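Local coordinates for protein 4-hydroxybutyrate CoA-transferase (Porphyromonas gingivalis, PDB 3EH7) that probably transfers coenzyme A between acyl-CoA thioesters and free carboxylic acids such as acetate or 4-hydroxybutyrate, at residues E158-M163 and Y185-L190; H35-P40 and F273-E278; V16-A21 and Y179-D184. All coordinates share one frame; numbering follows the deposited sequence. Where two conformers were deposited one is given.

Contact 1 of 3, residues E158-M163 and Y185-L190; sequences EINRQM and YPIYSL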
loop_
_atom_site.group_PDB
_atom_site.type_symbol
_atom_site.label_atom_id
_atom_site.label_comp_id
_atom_site.label_asym_id
_atom_site.label_seq_id
_atom_site.Cartn_x
_atom_site.Cartn_y
_atom_site.Cartn_z
ATOM N N GLU A 158 32.474 -3.827 -13.673
ATOM C CA GLU A 158 32.891 -3.276 -14.963
ATOM C C GLU A 158 33.285 -1.828 -14.742
ATOM O O GLU A 158 32.413 -0.964 -14.621
ATOM C CB GLU A 158 31.756 -3.378 -15.991
ATOM C CG GLU A 158 32.144 -2.926 -17.386
ATOM C CD GLU A 158 31.168 -3.380 -18.462
ATOM O OE1 GLU A 158 30.920 -4.597 -18.570
ATOM O OE2 GLU A 158 30.652 -2.516 -19.200
ATOM N N ILE A 159 34.586 -1.565 -14.663
ATOM C CA ILE A 159 35.067 -0.221 -14.355
ATOM C C ILE A 159 35.234 0.603 -15.637
ATOM O O ILE A 159 36.143 0.395 -16.440
ATOM C CB ILE A 159 36.380 -0.237 -13.532
ATOM C CG1 ILE A 159 36.170 -1.021 -12.239
ATOM C CG2 ILE A 159 36.820 1.170 -13.210
ATOM C CD1 ILE A 159 37.316 -0.855 -11.213
ATOM N N ASN A 160 34.323 1.545 -15.815
ATOM C CA ASN A 160 34.291 2.358 -17.016
ATOM C C ASN A 160 34.867 3.753 -16.726
ATOM O O ASN A 160 34.440 4.455 -15.790
ATOM C CB ASN A 160 32.844 2.412 -17.518
ATOM C CG ASN A 160 32.663 3.217 -18.803
ATOM O OD1 ASN A 160 33.613 3.725 -19.422
ATOM N ND2 ASN A 160 31.399 3.346 -19.200
ATOM N N ARG A 161 35.830 4.152 -17.534
ATOM C CA ARG A 161 36.450 5.469 -17.352
ATOM C C ARG A 161 35.400 6.566 -17.467
ATOM O O ARG A 161 35.581 7.653 -16.926
ATOM C CB ARG A 161 37.546 5.757 -18.380
ATOM C CG ARG A 161 38.575 4.665 -18.653
ATOM C CD ARG A 161 39.093 4.005 -17.441
ATOM N NE ARG A 161 40.371 3.338 -17.677
ATOM C CZ ARG A 161 40.560 2.257 -18.427
ATOM N NH1 ARG A 161 41.786 1.772 -18.567
ATOM N NH2 ARG A 161 39.545 1.647 -19.038
ATOM N N GLN A 162 34.308 6.276 -18.170
ATOM C CA GLN A 162 33.276 7.273 -18.409
ATOM C C GLN A 162 32.087 7.175 -17.463
ATOM O O GLN A 162 31.181 7.996 -17.559
ATOM C CB GLN A 162 32.835 7.228 -19.876
ATOM C CG GLN A 162 33.980 7.532 -20.821
ATOM C CD GLN A 162 33.537 7.813 -22.230
ATOM O OE1 GLN A 162 32.553 8.523 -22.440
ATOM N NE2 GLN A 162 34.265 7.262 -23.220
HETATM N N MSE A 163 32.078 6.198 -16.555
HETATM C CA MSE A 163 31.049 6.160 -15.523
HETATM C C MSE A 163 31.382 7.207 -14.462
HETATM O O MSE A 163 32.474 7.179 -13.864
HETATM C CB MSE A 163 30.958 4.801 -14.864
HETATM C CG MSE A 163 29.940 4.777 -13.729
HETATM SE SE MSE A 163 28.118 4.884 -14.383
HETATM C CE MSE A 163 27.572 3.114 -13.842
ATOM N N TYR A 185 33.629 3.790 -22.463
ATOM C CA TYR A 185 32.579 3.973 -23.449
ATOM C C TYR A 185 31.524 4.859 -22.844
ATOM O O TYR A 185 31.359 4.861 -21.633
ATOM C CB TYR A 185 31.977 2.630 -23.914
ATOM C CG TYR A 185 31.320 1.810 -22.822
ATOM C CD1 TYR A 185 30.101 2.204 -22.257
ATOM C CD2 TYR A 185 31.912 0.649 -22.346
ATOM C CE1 TYR A 185 29.499 1.473 -21.247
ATOM C CE2 TYR A 185 31.324 -0.091 -21.321
ATOM C CZ TYR A 185 30.117 0.327 -20.768
ATOM O OH TYR A 185 29.494 -0.397 -19.759
ATOM N N PRO A 186 30.826 5.629 -23.685
ATOM C CA PRO A 186 29.788 6.472 -23.151
ATOM C C PRO A 186 28.638 5.619 -22.620
ATOM O O PRO A 186 28.212 4.667 -23.269
ATOM C CB PRO A 186 29.359 7.318 -24.359
ATOM C CG PRO A 186 29.777 6.519 -25.549
ATOM C CD PRO A 186 31.062 5.884 -25.121
ATOM N N ILE A 187 28.147 5.933 -21.435
ATOM C CA ILE A 187 27.041 5.149 -20.889
ATOM C C ILE A 187 25.773 5.480 -21.694
ATOM O O ILE A 187 25.783 6.429 -22.470
ATOM C CB ILE A 187 26.877 5.364 -19.376
ATOM C CG1 ILE A 187 26.390 6.770 -19.047
ATOM C CG2 ILE A 187 28.221 5.088 -18.644
ATOM C CD1 ILE A 187 26.128 6.955 -17.526
ATOM N N TYR A 188 24.704 4.700 -21.540
ATOM C CA TYR A 188 23.471 4.956 -22.315
ATOM C C TYR A 188 22.935 6.331 -21.964
ATOM O O TYR A 188 22.892 6.692 -20.790
ATOM C CB TYR A 188 22.390 3.889 -22.078
ATOM C CG TYR A 188 22.725 2.549 -22.692
ATOM C CD1 TYR A 188 23.028 2.436 -24.042
ATOM C CD2 TYR A 188 22.743 1.392 -21.925
ATOM C CE1 TYR A 188 23.346 1.203 -24.621
ATOM C CE2 TYR A 188 23.062 0.148 -22.496
ATOM C CZ TYR A 188 23.358 0.063 -23.837
ATOM O OH TYR A 188 23.674 -1.157 -24.401
ATOM N N SER A 189 22.584 7.108 -22.993
ATOM C CA SER A 189 21.970 8.400 -22.805
ATOM C C SER A 189 20.585 8.480 -23.433
ATOM O O SER A 189 20.204 7.668 -24.262
ATOM C CB SER A 189 22.853 9.508 -23.354
ATOM O OG SER A 189 23.057 9.337 -24.727
ATOM N N LEU A 190 19.849 9.488 -23.015
ATOM C CA LEU A 190 18.517 9.757 -23.507
ATOM C C LEU A 190 18.512 11.131 -24.106
ATOM O O LEU A 190 19.036 12.082 -23.495
ATOM C CB LEU A 190 17.540 9.829 -22.354
ATOM C CG LEU A 190 17.060 8.603 -21.629
ATOM C CD1 LEU A 190 16.233 9.114 -20.472
ATOM C CD2 LEU A 190 16.243 7.717 -22.545
#

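Contact 2 of 3, residues H35-P40 and F273-E278; sequences HAAGVP and FLMGSE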
loop_
_atom_site.group_PDB
_atom_site.type_symbol
_atom_site.label_atom_id
_atom_site.label_comp_id
_atom_site.label_asym_id
_atom_site.label_seq_id
_atom_site.Cartn_x
_atom_site.Cartn_y
_atom_site.Cartn_z
ATOM N N HIS A 35 21.251 -1.330 -13.230
ATOM C CA HIS A 35 19.985 -0.866 -13.777
ATOM C C HIS A 35 20.143 0.221 -14.837
ATOM O O HIS A 35 21.045 1.045 -14.764
ATOM C CB HIS A 35 19.105 -0.328 -12.631
ATOM C CG HIS A 35 17.733 0.082 -13.054
ATOM N ND1 HIS A 35 16.944 -0.709 -13.859
ATOM C CD2 HIS A 35 16.983 1.167 -12.738
ATOM C CE1 HIS A 35 15.778 -0.111 -14.054
ATOM N NE2 HIS A 35 15.781 1.037 -13.397
ATOM N N ALA A 36 19.230 0.206 -15.812
ATOM C CA ALA A 36 18.997 1.317 -16.745
ATOM C C ALA A 36 20.271 1.809 -17.441
ATOM O O ALA A 36 20.893 1.049 -18.205
ATOM C CB ALA A 36 18.201 2.486 -16.046
ATOM N N ALA A 37 20.649 3.065 -17.223
ATOM C CA ALA A 37 21.724 3.688 -18.023
ATOM C C ALA A 37 23.092 3.107 -17.696
ATOM O O ALA A 37 24.029 3.238 -18.499
ATOM C CB ALA A 37 21.747 5.216 -17.846
ATOM N N GLY A 38 23.193 2.448 -16.545
ATOM C CA GLY A 38 24.445 1.877 -16.098
ATOM C C GLY A 38 24.603 0.423 -16.433
ATOM O O GLY A 38 25.413 -0.247 -15.853
ATOM N N VAL A 39 23.798 -0.078 -17.351
ATOM C CA VAL A 39 23.922 -1.473 -17.770
ATOM C C VAL A 39 25.375 -1.681 -18.224
ATOM O O VAL A 39 25.911 -0.869 -18.964
ATOM C CB VAL A 39 22.915 -1.815 -18.909
ATOM C CG1 VAL A 39 23.507 -2.809 -19.876
ATOM C CG2 VAL A 39 21.595 -2.357 -18.339
ATOM N N PRO A 40 26.027 -2.738 -17.742
ATOM C CA PRO A 40 27.431 -2.954 -18.091
ATOM C C PRO A 40 27.599 -3.466 -19.539
ATOM O O PRO A 40 27.594 -4.664 -19.778
ATOM C CB PRO A 40 27.865 -4.015 -17.070
ATOM C CG PRO A 40 26.622 -4.774 -16.807
ATOM C CD PRO A 40 25.535 -3.758 -16.799
ATOM N N PHE A 273 18.627 6.165 -8.952
ATOM C CA PHE A 273 19.324 5.994 -10.235
ATOM C C PHE A 273 19.122 7.247 -11.102
ATOM O O PHE A 273 18.273 8.116 -10.805
ATOM C CB PHE A 273 18.944 4.669 -10.954
ATOM C CG PHE A 273 17.621 4.690 -11.712
ATOM C CD1 PHE A 273 16.412 4.448 -11.049
ATOM C CD2 PHE A 273 17.587 4.923 -13.078
ATOM C CE1 PHE A 273 15.178 4.450 -11.722
ATOM C CE2 PHE A 273 16.340 4.950 -13.790
ATOM C CZ PHE A 273 15.141 4.696 -13.109
ATOM N N LEU A 274 19.955 7.365 -12.136
ATOM C CA LEU A 274 19.957 8.560 -13.007
ATOM C C LEU A 274 20.087 8.136 -14.447
ATOM O O LEU A 274 20.726 7.123 -14.743
ATOM C CB LEU A 274 21.136 9.468 -12.686
ATOM C CG LEU A 274 21.197 10.000 -11.268
ATOM C CD1 LEU A 274 22.533 10.657 -10.998
ATOM C CD2 LEU A 274 20.014 10.957 -10.988
HETATM N N MSE A 275 19.455 8.901 -15.334
HETATM C CA MSE A 275 19.606 8.717 -16.776
HETATM C C MSE A 275 19.284 10.016 -17.511
HETATM O O MSE A 275 18.342 10.720 -17.145
HETATM C CB MSE A 275 18.688 7.598 -17.267
HETATM C CG MSE A 275 18.758 7.377 -18.765
HETATM SE SE MSE A 275 18.044 5.669 -19.305
HETATM C CE MSE A 275 17.328 5.083 -17.612
ATOM N N GLY A 276 20.064 10.331 -18.538
ATOM C CA GLY A 276 19.843 11.554 -19.298
ATOM C C GLY A 276 20.908 11.710 -20.342
ATOM O O GLY A 276 21.461 10.726 -20.799
ATOM N N SER A 277 21.204 12.948 -20.713
ATOM C CA SER A 277 22.196 13.216 -21.726
ATOM C C SER A 277 23.585 13.145 -21.116
ATOM O O SER A 277 23.758 13.079 -19.895
ATOM C CB SER A 277 21.988 14.602 -22.344
ATOM O OG SER A 277 22.359 15.613 -21.422
ATOM N N GLU A 278 24.583 13.188 -21.990
ATOM C CA GLU A 278 25.971 13.264 -21.559
ATOM C C GLU A 278 26.171 14.462 -20.631
ATOM O O GLU A 278 26.975 14.419 -19.696
ATOM C CB GLU A 278 26.899 13.320 -22.776
ATOM C CG GLU A 278 28.244 12.631 -22.574
ATOM C CD GLU A 278 28.158 11.278 -21.842
ATOM O OE1 GLU A 278 27.232 10.444 -22.117
ATOM O OE2 GLU A 278 29.033 11.061 -20.970
HETATM O O HOH W 1 20.903 4.439 -14.471
#

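Contact 3 of 3, residues V16-A21 and Y179-D184; sequences VSAEEA and YIVMAD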
loop_
_atom_site.group_PDB
_atom_site.type_symbol
_atom_site.label_atom_id
_atom_site.label_comp_id
_atom_site.label_asym_id
_atom_site.label_seq_id
_atom_site.Cartn_x
_atom_site.Cartn_y
_atom_site.Cartn_z
ATOM N N VAL A 16 40.413 -8.767 -15.996
ATOM C CA VAL A 16 40.270 -9.764 -17.065
ATOM C C VAL A 16 39.434 -9.149 -18.172
ATOM O O VAL A 16 38.866 -8.079 -18.005
ATOM C CB VAL A 16 39.568 -11.073 -16.577
ATOM C CG1 VAL A 16 40.297 -11.688 -15.385
ATOM C CG2 VAL A 16 38.130 -10.806 -16.253
ATOM N N SER A 17 39.367 -9.836 -19.302
ATOM C CA SER A 17 38.515 -9.390 -20.379
ATOM C C SER A 17 37.071 -9.699 -19.993
ATOM O O SER A 17 36.836 -10.569 -19.138
ATOM C CB SER A 17 38.875 -10.106 -21.668
ATOM O OG SER A 17 38.344 -11.416 -21.657
ATOM N N ALA A 18 36.132 -8.990 -20.631
ATOM C CA ALA A 18 34.688 -9.219 -20.467
ATOM C C ALA A 18 34.310 -10.683 -20.697
ATOM O O ALA A 18 33.494 -11.246 -19.965
ATOM C CB ALA A 18 33.882 -8.321 -21.431
ATOM N N GLU A 19 34.905 -11.276 -21.728
ATOM C CA GLU A 19 34.662 -12.669 -22.094
ATOM C C GLU A 19 35.146 -13.643 -21.003
ATOM O O GLU A 19 34.453 -14.603 -20.664
ATOM C CB GLU A 19 35.357 -12.969 -23.435
ATOM C CG GLU A 19 35.551 -14.455 -23.740
ATOM C CD GLU A 19 35.869 -14.751 -25.213
ATOM O OE1 GLU A 19 36.970 -15.271 -25.476
ATOM O OE2 GLU A 19 35.018 -14.475 -26.102
ATOM N N GLU A 20 36.357 -13.403 -20.494
ATOM C CA GLU A 20 36.917 -14.175 -19.384
ATOM C C GLU A 20 36.026 -14.061 -18.120
ATOM O O GLU A 20 35.734 -15.065 -17.474
ATOM C CB GLU A 20 38.331 -13.679 -19.095
ATOM C CG GLU A 20 39.038 -14.277 -17.874
ATOM C CD GLU A 20 39.123 -15.800 -17.890
ATOM O OE1 GLU A 20 39.150 -16.394 -19.006
ATOM O OE2 GLU A 20 39.170 -16.388 -16.774
ATOM N N ALA A 21 35.586 -12.849 -17.799
ATOM C CA ALA A 21 34.742 -12.619 -16.614
ATOM C C ALA A 21 33.427 -13.402 -16.677
ATOM O O ALA A 21 33.143 -14.174 -15.767
ATOM C CB ALA A 21 34.469 -11.093 -16.381
ATOM N N TYR A 179 35.951 -10.333 -10.155
ATOM C CA TYR A 179 36.626 -9.953 -11.387
ATOM C C TYR A 179 36.380 -8.515 -11.724
ATOM O O TYR A 179 35.340 -7.954 -11.382
ATOM C CB TYR A 179 36.186 -10.829 -12.547
ATOM C CG TYR A 179 36.389 -12.276 -12.264
ATOM C CD1 TYR A 179 37.608 -12.895 -12.546
ATOM C CD2 TYR A 179 35.369 -13.037 -11.691
ATOM C CE1 TYR A 179 37.802 -14.244 -12.267
ATOM C CE2 TYR A 179 35.553 -14.375 -11.411
ATOM C CZ TYR A 179 36.757 -14.976 -11.699
ATOM O OH TYR A 179 36.921 -16.304 -11.425
ATOM N N ILE A 180 37.382 -7.926 -12.357
ATOM C CA ILE A 180 37.328 -6.546 -12.824
ATOM C C ILE A 180 37.490 -6.521 -14.351
ATOM O O ILE A 180 38.445 -7.061 -14.906
ATOM C CB ILE A 180 38.421 -5.686 -12.188
ATOM C CG1 ILE A 180 38.180 -5.550 -10.685
ATOM C CG2 ILE A 180 38.441 -4.302 -12.823
ATOM C CD1 ILE A 180 39.448 -5.113 -9.923
ATOM N N VAL A 181 36.535 -5.897 -15.018
ATOM C CA VAL A 181 36.591 -5.758 -16.454
ATOM C C VAL A 181 36.754 -4.275 -16.791
ATOM O O VAL A 181 35.864 -3.466 -16.490
ATOM C CB VAL A 181 35.298 -6.328 -17.064
ATOM C CG1 VAL A 181 35.249 -6.021 -18.560
ATOM C CG2 VAL A 181 35.211 -7.832 -16.784
HETATM N N MSE A 182 37.882 -3.902 -17.386
HETATM C CA MSE A 182 38.093 -2.486 -17.702
HETATM C C MSE A 182 37.289 -2.065 -18.945
HETATM O O MSE A 182 37.083 -2.855 -19.871
HETATM C CB MSE A 182 39.596 -2.156 -17.867
HETATM C CG MSE A 182 40.486 -2.404 -16.607
HETATM SE SE MSE A 182 39.807 -1.613 -14.982
HETATM C CE MSE A 182 39.840 0.255 -15.609
ATOM N N ALA A 183 36.821 -0.825 -18.956
ATOM C CA ALA A 183 36.083 -0.311 -20.112
ATOM C C ALA A 183 36.238 1.207 -20.300
ATOM O O ALA A 183 36.689 1.924 -19.407
ATOM C CB ALA A 183 34.635 -0.690 -20.002
ATOM N N ASP A 184 35.852 1.688 -21.479
ATOM C CA ASP A 184 35.858 3.125 -21.768
ATOM C C ASP A 184 34.831 3.422 -22.860
ATOM O O ASP A 184 35.098 3.279 -24.045
ATOM C CB ASP A 184 37.270 3.577 -22.172
ATOM C CG ASP A 184 37.388 5.099 -22.343
ATOM O OD1 ASP A 184 36.450 5.835 -21.959
ATOM O OD2 ASP A 184 38.435 5.546 -22.877
HETATM O O HOH W 2 39.679 -5.523 -18.658
#

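Contact 1 of 3, residues E158-M163 and Y185-L190
Gln162 and Pro186 bring the two backbones within 5.9 Å, CA to CA, where a type I turn from Asn160 to Met163 leaves strand 154-160 of the parallel six-stranded sheet and meets the loop behind strand 179-183. Within it an Asx turn is formed, Asn160 OD1 accepting from Gln162 N. That oxygen takes a second bond from Tyr185 N at 3.0 Å, the two donors on opposite faces of its plane. Asn160 ND2 donates to Tyr185 O at 2.9 Å, so the side chain grips both backbone polar atoms of Tyr185; Gln126 OE1 is a further partner of ND2. The same nitrogen lies 3.3 Å above the Tyr185 ring plane, offset toward the rim, the amide tilted 39° from the ring. Gln162 OE1 is 3.5 Å from Pro186 CA, while NE2 bonds Asp184 OD1. Met163 SE touches Ile187 CD1 at 4.3 Å. Glu158 CG is anti to the backbone N (chi1 -175°) and the chain extended, OE2 lying in the plane of the Tyr185 ring at its edge. Ser42 N and Cys43 N hold the carboxylate, Gln41 N bonds Tyr185 OH, and that hydroxyl donates to Glu158 OE2 in a very short bond of 2.5 Å.

Contact 2 of 3, residues H35-P40 and F273-E278
His35 meets Phe273 in a T-shaped aromatic pair between the loop that follows strand 30-33 of the parallel six-stranded sheet and the short, weakly bonded strand 273-274, which pairs with strand 243-244. The ring centroids are 4.5 Å apart and the planes stand at 74°, the imidazole presenting its edge. His35 CD2 lies 3.6 Å above the Phe273 ring plane, over its centre, and NE2 follows it onto the same face, 3.7 Å from Phe273 CZ. NE2 is also hydrogen-bonded to Ser336 OG, which would help to fix the rotation of the imidazole.

The apolar contacts continue along both segments. Ala36 CB sits over the centre of one face of its neighbour's imidazole and also touches Phe273 CE2 at 3.8 Å. One residue on, where the two backbones come within 5.6 Å, CA to CA, selenomethionine Met275 in one of its two deposited conformers places CG 3.8 Å from Ala37 CB. Tyr281 of helix 278-284 touches both of these side chains.

Polar contact is indirect, since no hydrogen bond joins the segments themselves. Gly38 N donates to His35 O, one of the bonds that curl the loop ahead of helix 41-49. Between the backbones a water lies 2.7 Å from Leu274 O, to which it can donate, and accepts weakly from Ala37 N at 3.1 Å.

Contact 3 of 3, residues V16-A21 and Y179-D184
Val181 is set between Val16, Ala18 and Ala21 at the edge of the parallel six-stranded sheet, and its two branches diverge toward different parts of helix 18-22. CG1, anti to the backbone N (chi1 172°), approaches the first turn, 3.9 Å from Ala18 CB. CG2 presses on Ala21 CB at 3.4 Å, tighter than usual carbon contact. Val16, its CA 5.5 Å from that of Val181, points its side chain to the same face of the sheet. It crosses Tyr179 obliquely, its CG1 4.1 Å from Tyr179 CD1, while Ala21 CB meets the root of the same tyrosine at Tyr179 CB.

The direct backbone bond is Val16 N to Ile180 O, 2.8 Å long and nearly in line with the carbonyl, the C=O...N angle being 169°. Next to it a water donates to Val16 O and accepts from Met182 N. The helix start is fixed by Ser17, an N-cap whose OG accepts from Glu20 N at 3.0 Å.

Beyond these side chains, the Tyr179 ring stacks with His24. Strand 179-183 hydrogen-bonds on its other side to strand 154-160, whose Ile156 touches both Ala21 and Val181, and helix 41-49 packs against Ala18 through Ser42 and Ala46 and against Val181 through Cys43.

In the fold
From the N terminus, the chain passes first through residues 16-21, which meet 179-184 to close contact 3 across 157 intervening residues. Segment 35-40 comes next and pairs with 273-278 in contact 2, which closes a longer loop of 232 residues and crosses contact 3. Contact 1 closes a short loop of 21 residues; it nests inside contact 2 and crosses contact 3. Contacts 1 and 3 reach neighbouring strands, 154-160 and 179-183, with a probable hydrogen bond between Ile159 O and Ala183 N (2.9 Å). Contacts 1 and 2 touch through a probable bond from Leu190 N to Gly276 O, linking the six-stranded sheet to the part of the fold containing strand 273-274.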